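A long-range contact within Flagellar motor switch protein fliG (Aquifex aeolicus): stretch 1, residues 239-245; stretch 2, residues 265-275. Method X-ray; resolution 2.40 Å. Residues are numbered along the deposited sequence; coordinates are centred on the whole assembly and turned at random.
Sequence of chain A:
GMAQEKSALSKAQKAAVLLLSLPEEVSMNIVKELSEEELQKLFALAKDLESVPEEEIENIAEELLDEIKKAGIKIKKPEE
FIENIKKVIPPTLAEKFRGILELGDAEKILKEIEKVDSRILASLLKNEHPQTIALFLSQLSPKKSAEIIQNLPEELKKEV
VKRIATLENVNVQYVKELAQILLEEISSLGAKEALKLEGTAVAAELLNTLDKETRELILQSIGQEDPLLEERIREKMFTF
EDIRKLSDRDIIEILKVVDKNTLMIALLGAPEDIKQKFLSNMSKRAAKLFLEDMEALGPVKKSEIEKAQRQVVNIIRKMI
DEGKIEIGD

Stretch 1 239-245: TFEDIRK
Stretch 2 (265-275) IALLGAPEDIK

A short helical turn can dock against a helix-loop-helix through an apolar plug and a charged clasp that meet on one isoleucine, and this contact in FliG is a compact example. Residues 241-244 form a 3-10 segment, its i to i+3 backbone bonds including Ile-243 N to Phe-240 O (3.2 Å). Facing it, a helix that began earlier is followed by a loop, with Gly-269 at phi/psi -99/27 in it; Ala-270 and Pro-271 are extended (-108/150 and -63/157), and a second helix starts at Glu-272 with Pro-271 as N-cap. In register, Arg-244 CA lies 6.4 Å from Ile-274 CA; together the stretches bury 384 Å².

Phe-240 is the plug. Its chi1 of -167° (t) and chi2 of 82° send the ring into the angle between the helices. Ala-270 CB meets the ring edge at Phe-240 CE2 (3.7 Å), as does Leu-267 CD2 at Phe-240 CZ (4.1 Å), while Ala-266 CB lies 4.2 Å from Phe-240 CE1. Ala-266 O also lies 4.1 Å from Phe-240 CZ, and both alanines offer only a methyl group to the ring. Ile-274, m at chi1 and t at chi2, adds to this apolar patch: its CG2 is 4.0 Å from Phe-240 CE2 and 4.1 Å from Ile-243 CG2, the latter isoleucine sharing the same m,t conformation.

At the exposed margin, the CA-to-CB bond of Arg-244 points sideways, and chi angles of -68°, -167°, -172° and 79° (m, t, t, then a turn) carry its end back to the second stretch. Arg-244 CG packs 3.8 Å from Ile-274 CG1, the guanidinium lays one face over Ile-274 CD1, and Arg-244 NE makes a salt bridge with Asp-273 OD2 (2.7 Å), whose hydrogen bond is weak at 127°. Asp-273 adopts p (66°) there. Glu-241, m,m, folds back to pair its OE1 with Arg-244 NH1 (3.4 Å), while its OE2 sits 3.5 Å from Pro-271 CD.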

# COMPACT_ATOMS: atom_id res chain seq x y z
N THR A 239 13.19 -5.85 -30.95
CA THR A 239 12.54 -4.56 -31.09
C THR A 239 12.49 -4.20 -32.57
O THR A 239 13.12 -4.87 -33.40
CB THR A 239 13.30 -3.46 -30.27
OG1 THR A 239 12.52 -2.26 -30.21
CG2 THR A 239 14.67 -3.13 -30.88
N PHE A 240 11.70 -3.18 -32.91
CA PHE A 240 11.58 -2.73 -34.30
C PHE A 240 12.92 -2.23 -34.86
O PHE A 240 13.22 -2.40 -36.04
CB PHE A 240 10.51 -1.64 -34.41
CG PHE A 240 10.10 -1.34 -35.83
CD1 PHE A 240 9.16 -2.14 -36.47
CD2 PHE A 240 10.63 -0.26 -36.52
CE1 PHE A 240 8.78 -1.87 -37.78
CE2 PHE A 240 10.25 0.02 -37.82
CZ PHE A 240 9.32 -0.79 -38.45
N GLU A 241 13.75 -1.65 -33.99
CA GLU A 241 15.07 -1.18 -34.38
C GLU A 241 16.00 -2.34 -34.81
O GLU A 241 16.85 -2.15 -35.67
CB GLU A 241 15.71 -0.40 -33.22
CG GLU A 241 14.96 0.89 -32.80
CD GLU A 241 15.10 2.04 -33.79
OE1 GLU A 241 16.10 2.79 -33.70
OE2 GLU A 241 14.17 2.24 -34.61
N ASP A 242 15.76 -3.55 -34.28
CA ASP A 242 16.57 -4.74 -34.63
C ASP A 242 16.35 -5.26 -36.06
O ASP A 242 17.01 -6.20 -36.49
CB ASP A 242 16.33 -5.90 -33.64
CG ASP A 242 16.72 -5.54 -32.21
OD1 ASP A 242 17.79 -4.90 -32.01
OD2 ASP A 242 15.98 -5.95 -31.28
N ILE A 243 15.40 -4.67 -36.78
CA ILE A 243 15.22 -4.97 -38.21
C ILE A 243 16.53 -4.70 -39.01
O ILE A 243 16.80 -5.37 -40.01
CB ILE A 243 14.01 -4.18 -38.80
CG1 ILE A 243 12.70 -4.75 -38.23
CG2 ILE A 243 13.99 -4.27 -40.32
CD1 ILE A 243 11.43 -3.99 -38.65
N ARG A 244 17.35 -3.76 -38.53
CA ARG A 244 18.70 -3.50 -39.07
C ARG A 244 19.61 -4.74 -39.11
O ARG A 244 20.44 -4.88 -40.01
CB ARG A 244 19.42 -2.44 -38.23
CG ARG A 244 18.86 -1.04 -38.30
CD ARG A 244 19.85 -0.08 -37.69
NE ARG A 244 19.32 1.27 -37.54
CZ ARG A 244 18.51 1.68 -36.57
NH1 ARG A 244 18.13 0.86 -35.59
NH2 ARG A 244 18.11 2.94 -36.55
N LYS A 245 19.50 -5.60 -38.09
CA LYS A 245 20.32 -6.82 -37.98
C LYS A 245 19.98 -7.88 -39.05
O LYS A 245 20.84 -8.69 -39.41
CB LYS A 245 20.16 -7.47 -36.60
CG LYS A 245 20.59 -6.61 -35.41
CD LYS A 245 20.30 -7.34 -34.10
CE LYS A 245 20.69 -6.50 -32.89
NZ LYS A 245 20.35 -7.18 -31.60
N ILE A 265 2.38 2.33 -42.35
CA ILE A 265 2.12 3.04 -41.09
C ILE A 265 3.28 2.88 -40.11
O ILE A 265 3.72 3.86 -39.50
CB ILE A 265 0.80 2.54 -40.43
CG1 ILE A 265 -0.42 2.96 -41.27
CG2 ILE A 265 0.65 3.11 -39.01
CD1 ILE A 265 -0.78 4.44 -41.15
N ALA A 266 3.77 1.65 -39.97
CA ALA A 266 4.94 1.33 -39.13
C ALA A 266 6.17 2.13 -39.52
O ALA A 266 6.94 2.56 -38.66
CB ALA A 266 5.26 -0.15 -39.21
N LEU A 267 6.37 2.29 -40.83
CA LEU A 267 7.54 3.00 -41.35
C LEU A 267 7.46 4.53 -41.25
O LEU A 267 8.48 5.18 -41.39
CB LEU A 267 7.86 2.56 -42.78
CG LEU A 267 8.39 1.12 -42.95
CD1 LEU A 267 8.60 0.82 -44.40
CD2 LEU A 267 9.69 0.89 -42.19
N LEU A 268 6.28 5.09 -40.96
CA LEU A 268 6.15 6.54 -40.75
C LEU A 268 7.00 7.02 -39.58
O LEU A 268 7.64 8.07 -39.66
CB LEU A 268 4.69 6.95 -40.50
CG LEU A 268 3.71 6.91 -41.67
CD1 LEU A 268 2.31 7.26 -41.16
CD2 LEU A 268 4.13 7.88 -42.76
N GLY A 269 7.00 6.24 -38.49
CA GLY A 269 7.82 6.54 -37.31
C GLY A 269 9.12 5.74 -37.25
O GLY A 269 9.65 5.52 -36.15
N ALA A 270 9.64 5.33 -38.41
CA ALA A 270 10.86 4.51 -38.50
C ALA A 270 12.03 5.35 -39.01
O ALA A 270 11.82 6.30 -39.77
CB ALA A 270 10.63 3.32 -39.42
N PRO A 271 13.28 5.01 -38.59
CA PRO A 271 14.46 5.68 -39.14
C PRO A 271 14.63 5.44 -40.64
O PRO A 271 14.13 4.43 -41.16
CB PRO A 271 15.62 5.05 -38.37
CG PRO A 271 15.02 4.49 -37.15
CD PRO A 271 13.66 4.05 -37.54
N GLU A 272 15.34 6.33 -41.31
CA GLU A 272 15.47 6.30 -42.76
C GLU A 272 16.14 5.03 -43.29
O GLU A 272 15.76 4.51 -44.35
CB GLU A 272 16.23 7.54 -43.27
CG GLU A 272 16.16 7.77 -44.79
CD GLU A 272 14.73 7.90 -45.31
OE1 GLU A 272 14.44 7.33 -46.39
OE2 GLU A 272 13.89 8.53 -44.63
N ASP A 273 17.14 4.53 -42.56
CA ASP A 273 17.86 3.31 -42.97
C ASP A 273 16.99 2.04 -42.89
O ASP A 273 17.18 1.12 -43.68
CB ASP A 273 19.16 3.14 -42.18
CG ASP A 273 18.93 2.89 -40.70
OD1 ASP A 273 18.34 3.75 -40.02
OD2 ASP A 273 19.40 1.84 -40.22
N ILE A 274 16.03 2.01 -41.97
CA ILE A 274 15.07 0.90 -41.87
C ILE A 274 14.00 1.02 -42.96
O ILE A 274 13.54 0.01 -43.50
CB ILE A 274 14.44 0.81 -40.43
CG1 ILE A 274 15.53 0.50 -39.39
CG2 ILE A 274 13.36 -0.26 -40.37
CD1 ILE A 274 15.03 0.51 -37.95
N LYS A 275 13.61 2.26 -43.30
CA LYS A 275 12.73 2.49 -44.45
C LYS A 275 13.39 1.91 -45.71
O LYS A 275 12.78 1.10 -46.41
CB LYS A 275 12.46 3.98 -44.69
CG LYS A 275 11.48 4.64 -43.75
CD LYS A 275 11.34 6.12 -44.13
CE LYS A 275 10.19 6.79 -43.40
NZ LYS A 275 10.02 8.23 -43.77